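Local coordinates for protein probable ss-1,3-N-acetylglucosaminyltransferase (Staphylococcus aureus subsp. aureus N315, PDB 6H21) that belongs to the family 2 glycosyltransferases, with a GT-A type nucleotide-binding fold and a TarS-type linker domain further along the chain, at residues 24-29 with 37-42; 56-61 with 69-74; 96-99 with 105-108; 118-123 with 175-180. All blocks are in the same frame, centred on the assembly; numbering follows the deposited sequence.

The four contacts lie on one mixed sheet of the GT-A domain. Strands 22-28 and 52-58 are parallel neighbours; contacts 1 and 2, centred about 10 Å apart, are linked by a probable hydrogen bond between Thr28 OG1 and Asp58 OD1 (2.7 Å). Both touch uridine-diphosphate-N-acetylglucosamine, contact 1 at Pro27 and Phe29, contact 2 at Asp59. Contact 3 flanks contact 1 through strand 105-108, with a probable hydrogen bond from Ile25 N to Phe107 O (2.9 Å); the nearest atoms of the Phe108 side chain and the ligand are about 7 Å apart. Contact 4 follows across the antiparallel pair 105-108 and 177-179, its centre about 12 Å from that of contact 3. Contacts 2 and 4 do not touch.

Contact 1 (24-29 with 37-42); sequences VIMPTF and RTISSV. With UD1 (uridine-diphosphate-N-acetylglucosamine), chain X.
Met26 carries most of this contact, meeting helix 35-43 with two atoms: SD sits 3.6 Å from CG2 of Thr38, and the methyl CE 3.8 Å from CG1 of Ile39. The chain leaves the strand fully extended, with CG trans to the backbone N (chi1 -177°), and bends only at the thioether (chi3 67°); the bend turns CE onto Ile39, whose side chain it meets at about a right angle. Nearer the start of the segment, Val24 and Val42 approach tip to tip in a looser packing contact, CG2 to CG1 4.2 Å. The strand and helix axes run antiparallel, at 176° and 11.4 Å, as expected for the first half of the right-handed beta-alpha-beta unit formed by strand 22-28, helix 35-43 and strand 52-58 in the Rossmann-like GT-A domain. Strand alternation turns Val24 and Met26 to the helix; at the strand's end, Pro27 O and the ring of Phe29, in the loop that follows, meet UD1. Pro27 O accepts hydrogen bonds from two ribose hydroxyls, O3B at 2.6 Å and O2' at 3.2 Å. Uracil O4 lies 3.8 Å above one face of the Phe29 ring, offset toward its rim. Behind the first shell, Thr38 OG1 is hydrogen-bonded to Asp113 O, near, without touching, Asp110 and Asp112, which fit a DxD pattern. Thr38 O in turn accepts from Val42 N and Ser41 OG, the latter at 2.8 Å.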
# COMPACT_ATOMS: atom_id res chain seq x y z
N VAL C 24 -33.93 38.70 -8.62
CA VAL C 24 -33.59 37.79 -7.55
C VAL C 24 -34.61 36.64 -7.56
O VAL C 24 -35.82 36.88 -7.50
CB VAL C 24 -33.55 38.50 -6.18
CG1 VAL C 24 -33.14 37.56 -5.06
CG2 VAL C 24 -32.62 39.70 -6.23
N ILE C 25 -34.10 35.41 -7.66
CA ILE C 25 -34.90 34.21 -7.74
C ILE C 25 -34.73 33.45 -6.42
O ILE C 25 -33.64 32.97 -6.12
CB ILE C 25 -34.50 33.36 -8.96
CG1 ILE C 25 -34.68 34.14 -10.27
CG2 ILE C 25 -35.25 32.04 -8.98
CD1 ILE C 25 -34.17 33.45 -11.50
N MET C 26 -35.81 33.36 -5.64
CA MET C 26 -35.78 32.76 -4.32
C MET C 26 -36.82 31.66 -4.22
O MET C 26 -38.01 31.94 -4.09
CB MET C 26 -36.04 33.81 -3.24
CG MET C 26 -35.94 33.25 -1.83
SD MET C 26 -36.18 34.52 -0.56
CE MET C 26 -37.90 34.93 -0.81
N PRO C 27 -36.41 30.37 -4.23
CA PRO C 27 -37.32 29.27 -3.90
C PRO C 27 -37.56 29.24 -2.38
O PRO C 27 -36.65 29.54 -1.62
CB PRO C 27 -36.56 28.03 -4.38
CG PRO C 27 -35.11 28.41 -4.22
CD PRO C 27 -35.05 29.89 -4.52
N THR C 28 -38.80 28.91 -1.98
CA THR C 28 -39.18 28.79 -0.58
C THR C 28 -39.84 27.42 -0.36
O THR C 28 -40.39 26.83 -1.28
CB THR C 28 -40.12 29.93 -0.15
OG1 THR C 28 -41.33 29.87 -0.92
CG2 THR C 28 -39.50 31.30 -0.33
N PHE C 29 -39.74 26.92 0.88
CA PHE C 29 -40.42 25.71 1.31
C PHE C 29 -40.45 25.66 2.84
O PHE C 29 -39.41 25.49 3.48
CB PHE C 29 -39.74 24.47 0.73
CG PHE C 29 -40.39 23.18 1.17
CD1 PHE C 29 -41.66 22.85 0.72
CD2 PHE C 29 -39.75 22.32 2.05
CE1 PHE C 29 -42.27 21.68 1.13
CE2 PHE C 29 -40.35 21.14 2.45
CZ PHE C 29 -41.61 20.82 1.99
N ARG C 37 -37.27 38.12 7.32
CA ARG C 37 -35.94 38.67 7.43
C ARG C 37 -35.22 38.65 6.07
O ARG C 37 -34.57 39.61 5.72
CB ARG C 37 -35.12 37.88 8.44
CG ARG C 37 -33.78 38.53 8.77
CD ARG C 37 -33.06 37.80 9.87
NE ARG C 37 -32.63 36.46 9.50
CZ ARG C 37 -31.66 35.80 10.11
NH1 ARG C 37 -30.98 36.38 11.09
NH2 ARG C 37 -31.36 34.57 9.74
N THR C 38 -35.32 37.52 5.35
CA THR C 38 -34.65 37.34 4.06
C THR C 38 -35.29 38.28 3.03
O THR C 38 -34.58 38.93 2.27
CB THR C 38 -34.69 35.88 3.59
OG1 THR C 38 -33.90 35.08 4.48
CG2 THR C 38 -34.21 35.70 2.17
N ILE C 39 -36.62 38.34 3.02
CA ILE C 39 -37.32 39.18 2.06
C ILE C 39 -36.93 40.64 2.30
O ILE C 39 -36.67 41.38 1.35
CB ILE C 39 -38.84 38.95 2.10
CG1 ILE C 39 -39.20 37.56 1.56
CG2 ILE C 39 -39.58 40.04 1.33
CD1 ILE C 39 -40.65 37.19 1.74
N SER C 40 -36.93 41.05 3.58
CA SER C 40 -36.57 42.42 3.96
C SER C 40 -35.16 42.78 3.46
O SER C 40 -34.92 43.92 3.03
CB SER C 40 -36.69 42.62 5.44
OG SER C 40 -38.03 42.39 5.89
N SER C 41 -34.24 41.81 3.50
CA SER C 41 -32.87 42.04 3.04
C SER C 41 -32.85 42.31 1.52
O SER C 41 -31.99 43.04 1.05
CB SER C 41 -31.92 40.92 3.43
OG SER C 41 -31.92 39.85 2.50
N VAL C 42 -33.81 41.74 0.78
CA VAL C 42 -33.89 41.99 -0.67
C VAL C 42 -34.61 43.32 -0.96
O VAL C 42 -34.23 44.04 -1.89
CB VAL C 42 -34.59 40.85 -1.42
CG1 VAL C 42 -34.68 41.15 -2.92
CG2 VAL C 42 -33.90 39.53 -1.19
C1' UD1 X . -27.24 23.94 0.49
C2' UD1 X . -25.97 24.55 -0.08
C3' UD1 X . -26.31 25.78 -0.92
C4' UD1 X . -27.34 25.40 -1.99
C5' UD1 X . -28.53 24.65 -1.39
C6' UD1 X . -29.50 24.16 -2.47
C7' UD1 X . -23.92 24.27 1.26
C8' UD1 X . -23.10 24.82 2.40
N2' UD1 X . -25.05 24.92 0.99
O1' UD1 X . -27.87 24.92 1.31
O3' UD1 X . -25.13 26.32 -1.53
O4' UD1 X . -27.80 26.60 -2.62
O5' UD1 X . -28.10 23.54 -0.58
O6' UD1 X . -28.84 23.39 -3.48
O7' UD1 X . -23.56 23.29 0.63
N1 UD1 X . -36.06 24.33 -1.18
C2 UD1 X . -37.01 24.06 -2.19
N3 UD1 X . -37.73 22.95 -2.18
C4 UD1 X . -37.59 22.05 -1.21
C5 UD1 X . -36.66 22.28 -0.19
C6 UD1 X . -35.88 23.44 -0.19
O2 UD1 X . -37.19 24.86 -3.12
O4 UD1 X . -38.31 21.03 -1.24
C1B UD1 X . -35.30 25.58 -1.29
C2B UD1 X . -35.16 26.34 0.02
O2' UD1 X . -36.34 27.07 0.32
C3B UD1 X . -33.95 27.21 -0.28
C4B UD1 X . -33.12 26.37 -1.25
O4B UD1 X . -33.97 25.33 -1.74
O3B UD1 X . -34.36 28.43 -0.92
C5B UD1 X . -31.91 25.74 -0.58
O5B UD1 X . -32.33 25.17 0.65
PA UD1 X . -31.51 25.39 2.01
O1A UD1 X . -32.27 24.66 3.06
O2A UD1 X . -31.08 26.85 2.20
O3A UD1 X . -30.21 24.54 1.67
PB UD1 X . -28.86 24.60 2.51
O1B UD1 X . -28.60 23.22 3.04
O2B UD1 X . -28.83 25.76 3.49

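Contact 2 (56-61 with 69-74); sequences IIDDHS and NVIKKY. With UD1 (uridine-diphosphate-N-acetylglucosamine), chain X.
With CG1 of Ile71 anti to the carbonyl carbon, beside the backbone N (chi1 -67°), and CD1 carried on in a nearly extended line (chi2 161°), the arm stretches out from helix 66-72, and CD1 is the atom that reaches strand 52-58. It lies 4.0 Å from CG2 of Ile56 and 4.2 Å from CB of Asp58, two residues that face the helix from alternate positions of the strand. The two isoleucines slide past each other in opposite directions, so the end methyl CD1 of Ile71 meets the side branch CG2 of Ile56, not its CD1. The contact thus joins the first strand and the helix of the beta-alpha-beta unit completed by strand 79-82, whose Phe80 also touches Ile71. Beyond the CB of Asp58, the carboxylate organises the loop at the strand end. Its OD2 accepts Ser61 N at 2.9 Å, an Asx motif, with the donor on the syn side but somewhat out of the carboxylate plane. OD1 uses its syn lone pair for Ser61 OG at 2.6 Å. Between Asp58 and His60 the chain makes an inverse gamma turn centred on Asp59, whose OD2 receives N3 of the uracil of UD1 at 2.8 Å along a nearly straight bond of 172°. Ser87 OG bonds to the same oxygen. Chemically, the buried Asp58 carboxylate is satisfied by hydroxyl and amide donors, while Asp59 accepts from N3-H of the uracil, consistent with a preference for a base that offers a donor there.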
# COMPACT_ATOMS: atom_id res chain seq x y z
N ILE C 56 -40.39 35.11 -6.05
CA ILE C 56 -40.50 34.03 -5.06
C ILE C 56 -41.25 32.85 -5.69
O ILE C 56 -42.38 32.98 -6.15
CB ILE C 56 -41.18 34.51 -3.77
CG1 ILE C 56 -40.60 35.83 -3.27
CG2 ILE C 56 -41.12 33.41 -2.71
CD1 ILE C 56 -41.33 36.43 -2.08
N ILE C 57 -40.61 31.68 -5.69
CA ILE C 57 -41.24 30.46 -6.15
C ILE C 57 -41.40 29.52 -4.96
O ILE C 57 -40.43 28.98 -4.49
CB ILE C 57 -40.43 29.79 -7.26
CG1 ILE C 57 -39.96 30.80 -8.31
CG2 ILE C 57 -41.24 28.64 -7.85
CD1 ILE C 57 -41.08 31.37 -9.14
N ASP C 58 -42.64 29.31 -4.51
CA ASP C 58 -42.87 28.44 -3.35
C ASP C 58 -43.09 26.99 -3.80
O ASP C 58 -43.99 26.69 -4.59
CB ASP C 58 -44.05 28.92 -2.51
CG ASP C 58 -44.22 28.04 -1.28
OD1 ASP C 58 -43.37 28.14 -0.37
OD2 ASP C 58 -45.15 27.23 -1.30
N ASP C 59 -42.27 26.09 -3.25
CA ASP C 59 -42.24 24.68 -3.69
C ASP C 59 -43.33 23.89 -2.93
O ASP C 59 -43.04 22.89 -2.28
CB ASP C 59 -40.84 24.08 -3.54
CG ASP C 59 -40.57 22.84 -4.39
OD1 ASP C 59 -41.42 22.51 -5.25
OD2 ASP C 59 -39.51 22.23 -4.19
N HIS C 60 -44.57 24.36 -3.06
CA HIS C 60 -45.77 23.82 -2.43
C HIS C 60 -45.52 23.53 -0.93
O HIS C 60 -45.56 22.38 -0.49
CB HIS C 60 -46.29 22.58 -3.19
CG HIS C 60 -47.76 22.38 -3.00
ND1 HIS C 60 -48.27 21.35 -2.24
CD2 HIS C 60 -48.82 23.08 -3.44
CE1 HIS C 60 -49.59 21.42 -2.23
NE2 HIS C 60 -49.95 22.49 -2.95
N SER C 61 -45.28 24.60 -0.17
CA SER C 61 -45.18 24.53 1.29
C SER C 61 -46.43 23.84 1.84
O SER C 61 -47.52 23.99 1.27
CB SER C 61 -45.02 25.91 1.89
OG SER C 61 -43.77 26.48 1.53
N ASN C 69 -48.80 32.71 3.68
CA ASN C 69 -49.33 33.88 4.39
C ASN C 69 -48.25 34.98 4.50
O ASN C 69 -48.58 36.16 4.43
CB ASN C 69 -49.88 33.50 5.76
CG ASN C 69 -50.49 34.66 6.52
OD1 ASN C 69 -50.17 34.85 7.69
ND2 ASN C 69 -51.35 35.43 5.87
N VAL C 70 -46.99 34.59 4.70
CA VAL C 70 -45.87 35.55 4.76
C VAL C 70 -45.70 36.21 3.39
O VAL C 70 -45.61 37.43 3.28
CB VAL C 70 -44.56 34.90 5.25
CG1 VAL C 70 -43.35 35.81 5.01
CG2 VAL C 70 -44.64 34.50 6.71
N ILE C 71 -45.68 35.39 2.34
CA ILE C 71 -45.42 35.85 1.00
C ILE C 71 -46.54 36.82 0.57
O ILE C 71 -46.26 37.82 -0.09
CB ILE C 71 -45.25 34.64 0.05
CG1 ILE C 71 -43.99 33.84 0.39
CG2 ILE C 71 -45.25 35.08 -1.40
CD1 ILE C 71 -43.99 32.44 -0.17
N LYS C 72 -47.79 36.56 0.99
CA LYS C 72 -48.94 37.40 0.57
C LYS C 72 -48.86 38.82 1.14
O LYS C 72 -49.43 39.71 0.55
CB LYS C 72 -50.27 36.72 0.94
CG LYS C 72 -50.58 35.48 0.10
N LYS C 73 -48.12 39.03 2.24
CA LYS C 73 -47.93 40.36 2.89
C LYS C 73 -47.08 41.31 2.02
O LYS C 73 -46.98 42.50 2.33
CB LYS C 73 -47.25 40.22 4.26
CG LYS C 73 -47.99 39.36 5.28
CD LYS C 73 -49.47 39.68 5.44
CE LYS C 73 -50.22 38.62 6.22
NZ LYS C 73 -49.85 38.61 7.66
N TYR C 74 -46.47 40.78 0.96
CA TYR C 74 -45.61 41.57 0.08
C TYR C 74 -46.22 41.66 -1.33
O TYR C 74 -45.56 42.09 -2.26
CB TYR C 74 -44.21 40.95 0.05
CG TYR C 74 -43.51 40.96 1.39
CD1 TYR C 74 -42.78 42.06 1.81
CD2 TYR C 74 -43.58 39.87 2.25
CE1 TYR C 74 -42.14 42.08 3.04
CE2 TYR C 74 -42.95 39.87 3.48
CZ TYR C 74 -42.22 40.99 3.87
OH TYR C 74 -41.58 41.01 5.07
C1' UD1 X . -27.24 23.94 0.49
C2' UD1 X . -25.97 24.55 -0.08
C3' UD1 X . -26.31 25.78 -0.92
C4' UD1 X . -27.34 25.40 -1.99
C5' UD1 X . -28.53 24.65 -1.39
C6' UD1 X . -29.50 24.16 -2.47
C7' UD1 X . -23.92 24.27 1.26
C8' UD1 X . -23.10 24.82 2.40
N2' UD1 X . -25.05 24.92 0.99
O1' UD1 X . -27.87 24.92 1.31
O3' UD1 X . -25.13 26.32 -1.53
O4' UD1 X . -27.80 26.60 -2.62
O5' UD1 X . -28.10 23.54 -0.58
O6' UD1 X . -28.84 23.39 -3.48
O7' UD1 X . -23.56 23.29 0.63
N1 UD1 X . -36.06 24.33 -1.18
C2 UD1 X . -37.01 24.06 -2.19
N3 UD1 X . -37.73 22.95 -2.18
C4 UD1 X . -37.59 22.05 -1.21
C5 UD1 X . -36.66 22.28 -0.19
C6 UD1 X . -35.88 23.44 -0.19
O2 UD1 X . -37.19 24.86 -3.12
O4 UD1 X . -38.31 21.03 -1.24
C1B UD1 X . -35.30 25.58 -1.29
C2B UD1 X . -35.16 26.34 0.02
O2' UD1 X . -36.34 27.07 0.32
C3B UD1 X . -33.95 27.21 -0.28
C4B UD1 X . -33.12 26.37 -1.25
O4B UD1 X . -33.97 25.33 -1.74
O3B UD1 X . -34.36 28.43 -0.92
C5B UD1 X . -31.91 25.74 -0.58
O5B UD1 X . -32.33 25.17 0.65
PA UD1 X . -31.51 25.39 2.01
O1A UD1 X . -32.27 24.66 3.06
O2A UD1 X . -31.08 26.85 2.20
O3A UD1 X . -30.21 24.54 1.67
PB UD1 X . -28.86 24.60 2.51
O1B UD1 X . -28.60 23.22 3.04
O2B UD1 X . -28.83 25.76 3.49

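Contact 3 (96-99 with 105-108); sequences TGLK and YVFF
The ring of Phe108 meets Leu98 with its outermost atom, CZ, and CD2 of the leucine comes to it obliquely, 3.6 Å away. Leu98 CG follows at 4.0 Å from the same CZ, and CD1 at 4.2 Å, so all three carbons of the isopropyl end pack against this one ring atom, with the two side chains crossing at about a right angle. Phe190, outside the contact, packs edge-to-face with the ring. CD2 of Leu98 has a second role: it also touches both methyls of Val106, CG2 at 4.0 Å and CG1 at 4.2 Å. At chi1 -60° the valine holds CG2 between its backbone N and its carbonyl carbon, the crowded position, with CG1 anti to the carbonyl carbon, and this turns the two methyls together to the leucine. A single branch end therefore fits between Val106 and Phe108, which lie on the same side of the strand. In Leu98 itself CD1 continues the extended line of the side chain (chi2 170°), while the other branch, CD2, is the one that turns to Val106 and Phe108. The contact is wholly apolar and buried, packing helix 91-100 onto the sheet of the GT-A domain. Strand 22-28 lies alongside and adds Ile25, which touches Leu98, Val106 and Phe108. On another flank helix 180-185 supplies Ile183 against Leu98 and Val106, and strand 177-179 pairs antiparallel with strand 105-108.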
# COMPACT_ATOMS: atom_id res chain seq x y z
N THR C 96 -38.28 27.46 -12.69
CA THR C 96 -39.52 28.23 -12.86
C THR C 96 -39.24 29.75 -12.86
O THR C 96 -39.79 30.48 -13.68
CB THR C 96 -40.55 27.91 -11.77
OG1 THR C 96 -40.69 26.50 -11.64
CG2 THR C 96 -41.89 28.54 -12.05
N GLY C 97 -38.38 30.19 -11.93
CA GLY C 97 -37.90 31.56 -11.81
C GLY C 97 -37.17 32.06 -13.05
O GLY C 97 -37.39 33.18 -13.48
N LEU C 98 -36.28 31.24 -13.61
CA LEU C 98 -35.53 31.62 -14.84
C LEU C 98 -36.49 31.97 -15.99
O LEU C 98 -36.29 32.99 -16.68
CB LEU C 98 -34.59 30.47 -15.23
CG LEU C 98 -33.38 30.31 -14.30
CD1 LEU C 98 -32.62 29.02 -14.58
CD2 LEU C 98 -32.46 31.52 -14.42
N LYS C 99 -37.52 31.15 -16.18
CA LYS C 99 -38.51 31.33 -17.27
C LYS C 99 -39.31 32.63 -17.05
O LYS C 99 -39.74 33.27 -18.01
CB LYS C 99 -39.41 30.10 -17.36
N TYR C 105 -29.59 40.30 -15.66
CA TYR C 105 -28.93 39.35 -14.79
C TYR C 105 -29.95 38.70 -13.85
O TYR C 105 -30.92 39.33 -13.46
CB TYR C 105 -27.88 40.06 -13.93
CG TYR C 105 -26.64 40.52 -14.66
CD1 TYR C 105 -25.57 39.67 -14.85
CD2 TYR C 105 -26.52 41.82 -15.12
CE1 TYR C 105 -24.42 40.08 -15.51
CE2 TYR C 105 -25.37 42.26 -15.77
CZ TYR C 105 -24.32 41.38 -15.97
OH TYR C 105 -23.18 41.79 -16.61
N VAL C 106 -29.69 37.45 -13.45
CA VAL C 106 -30.37 36.83 -12.35
C VAL C 106 -29.39 36.65 -11.18
O VAL C 106 -28.16 36.59 -11.33
CB VAL C 106 -31.02 35.49 -12.73
CG1 VAL C 106 -32.06 35.65 -13.84
CG2 VAL C 106 -29.99 34.42 -13.08
N PHE C 107 -29.98 36.54 -9.99
CA PHE C 107 -29.25 36.28 -8.77
C PHE C 107 -30.05 35.28 -7.93
O PHE C 107 -31.21 35.55 -7.55
CB PHE C 107 -28.99 37.57 -7.99
CG PHE C 107 -27.97 37.39 -6.90
CD1 PHE C 107 -28.23 36.55 -5.83
CD2 PHE C 107 -26.74 38.01 -6.96
CE1 PHE C 107 -27.28 36.35 -4.83
CE2 PHE C 107 -25.79 37.80 -5.97
CZ PHE C 107 -26.06 36.98 -4.90
N PHE C 108 -29.45 34.12 -7.64
CA PHE C 108 -30.10 33.10 -6.84
C PHE C 108 -29.84 33.38 -5.35
O PHE C 108 -28.70 33.48 -4.90
CB PHE C 108 -29.67 31.69 -7.26
CG PHE C 108 -30.02 31.36 -8.69
CD1 PHE C 108 -31.32 31.02 -9.04
CD2 PHE C 108 -29.07 31.43 -9.69
CE1 PHE C 108 -31.65 30.73 -10.36
CE2 PHE C 108 -29.40 31.15 -11.01
CZ PHE C 108 -30.68 30.79 -11.34

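Contact 4 (118-123 with 175-180); sequences RALEDL and LKMFKK
Met177 reaches from strand 177-179 to Leu123 and Leu120 of helix 119-129, packing that helix onto the sheet of the GT-A domain. From its CB the chain runs on with CG pointing anti to the strand's own N atom at this residue (chi1 -177°), and these first carbons span the distance to the helix. The sulfur is the first atom to arrive: Met177 SD lies 3.9 Å from Leu123 C and 4.1 Å from Leu123 CB. A bend at chi3 (-66°) then turns the methyl along the helix surface. CE rests 3.8 Å from Leu123 CB, and reaches one turn back to Leu120, 3.9 Å from its backbone O and 4.2 Å from CD2. The thioether thus spans Leu120 and Leu123, one turn apart on the same side of the helix, while the same side chain touches Tyr105 and Phe107 of strand 105-108. Leu120 continues the apolar layer onto Val22 and Val24. At the start of the helix, away from the methionine, Arg118 forms a salt bridge with Asp122, whose OD2 is also hydrogen-bonded to Tyr221 OH. Arg118 NE donates to Asp122 OD2 at 3.1 Å and 155°, with that oxygen in the plane of the guanidinium.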
# COMPACT_ATOMS: atom_id res chain seq x y z
N ARG C 118 -26.01 46.60 -0.22
CA ARG C 118 -25.30 47.08 -1.42
C ARG C 118 -25.12 45.99 -2.49
O ARG C 118 -24.59 46.30 -3.58
CB ARG C 118 -23.91 47.60 -1.04
CG ARG C 118 -23.93 48.81 -0.11
CD ARG C 118 -22.52 49.27 0.21
NE ARG C 118 -21.83 49.65 -1.02
CZ ARG C 118 -21.80 50.88 -1.54
NH1 ARG C 118 -22.23 51.92 -0.84
NH2 ARG C 118 -21.32 51.06 -2.75
N ALA C 119 -25.57 44.76 -2.19
CA ALA C 119 -25.29 43.58 -3.01
C ALA C 119 -25.66 43.81 -4.48
O ALA C 119 -24.81 43.69 -5.34
CB ALA C 119 -26.01 42.36 -2.46
N LEU C 120 -26.94 44.11 -4.76
CA LEU C 120 -27.39 44.11 -6.15
C LEU C 120 -26.70 45.24 -6.93
O LEU C 120 -26.26 45.03 -8.04
CB LEU C 120 -28.92 44.23 -6.22
CG LEU C 120 -29.73 43.06 -5.65
CD1 LEU C 120 -31.18 43.17 -6.10
CD2 LEU C 120 -29.15 41.71 -6.07
N GLU C 121 -26.61 46.43 -6.31
CA GLU C 121 -26.07 47.63 -6.97
C GLU C 121 -24.59 47.44 -7.30
O GLU C 121 -24.18 47.63 -8.44
CB GLU C 121 -26.31 48.88 -6.11
CG GLU C 121 -25.78 50.18 -6.72
CD GLU C 121 -26.63 50.86 -7.79
OE1 GLU C 121 -27.62 50.25 -8.28
OE2 GLU C 121 -26.30 52.02 -8.14
N ASP C 122 -23.79 47.04 -6.31
CA ASP C 122 -22.34 46.91 -6.47
C ASP C 122 -21.98 45.78 -7.44
O ASP C 122 -21.10 45.97 -8.28
CB ASP C 122 -21.65 46.65 -5.14
CG ASP C 122 -21.51 47.89 -4.28
OD1 ASP C 122 -22.19 48.92 -4.59
OD2 ASP C 122 -20.71 47.81 -3.31
N LEU C 123 -22.63 44.62 -7.31
CA LEU C 123 -22.33 43.48 -8.18
C LEU C 123 -22.75 43.80 -9.62
O LEU C 123 -22.00 43.54 -10.54
CB LEU C 123 -23.01 42.21 -7.66
CG LEU C 123 -22.17 41.35 -6.71
CD1 LEU C 123 -21.50 42.18 -5.64
CD2 LEU C 123 -23.02 40.25 -6.08
N LEU C 175 -25.06 30.94 -5.77
CA LEU C 175 -25.42 32.14 -5.00
C LEU C 175 -24.55 33.33 -5.46
O LEU C 175 -23.67 33.83 -4.75
CB LEU C 175 -25.30 31.83 -3.51
CG LEU C 175 -26.03 30.55 -3.09
CD1 LEU C 175 -25.79 30.26 -1.63
CD2 LEU C 175 -27.53 30.64 -3.38
N LYS C 176 -24.85 33.77 -6.68
CA LYS C 176 -24.00 34.60 -7.52
C LYS C 176 -24.89 35.34 -8.53
O LYS C 176 -26.07 35.01 -8.69
CB LYS C 176 -23.01 33.71 -8.29
CG LYS C 176 -22.00 32.96 -7.43
CD LYS C 176 -21.16 31.99 -8.21
CE LYS C 176 -20.00 31.41 -7.42
NZ LYS C 176 -20.44 30.66 -6.22
N MET C 177 -24.31 36.29 -9.26
CA MET C 177 -25.05 37.05 -10.28
C MET C 177 -24.63 36.56 -11.67
O MET C 177 -23.49 36.67 -12.06
CB MET C 177 -24.79 38.55 -10.12
CG MET C 177 -25.57 39.41 -11.08
SD MET C 177 -25.46 41.18 -10.72
CE MET C 177 -26.32 41.26 -9.15
N PHE C 178 -25.59 36.00 -12.41
CA PHE C 178 -25.41 35.36 -13.71
C PHE C 178 -26.11 36.16 -14.82
O PHE C 178 -27.25 36.49 -14.69
CB PHE C 178 -26.06 33.97 -13.72
CG PHE C 178 -25.46 32.92 -12.83
CD1 PHE C 178 -25.85 32.78 -11.50
CD2 PHE C 178 -24.57 31.99 -13.34
CE1 PHE C 178 -25.33 31.78 -10.71
CE2 PHE C 178 -24.05 30.99 -12.54
CZ PHE C 178 -24.43 30.88 -11.22
N LYS C 179 -25.43 36.39 -15.95
CA LYS C 179 -26.02 37.07 -17.11
C LYS C 179 -27.05 36.14 -17.76
O LYS C 179 -26.76 35.01 -18.11
CB LYS C 179 -24.93 37.47 -18.12
CG LYS C 179 -25.46 38.22 -19.33
CD LYS C 179 -24.37 38.79 -20.21
CE LYS C 179 -24.03 40.22 -19.83
NZ LYS C 179 -22.95 40.76 -20.68
N LYS C 180 -28.27 36.65 -17.92
CA LYS C 180 -29.43 35.84 -18.29
C LYS C 180 -29.30 35.30 -19.73
O LYS C 180 -29.75 34.19 -20.02
CB LYS C 180 -30.71 36.67 -18.11
CG LYS C 180 -32.00 35.89 -18.35
CD LYS C 180 -32.25 34.80 -17.33
CE LYS C 180 -33.26 33.76 -17.76
NZ LYS C 180 -34.42 34.32 -18.48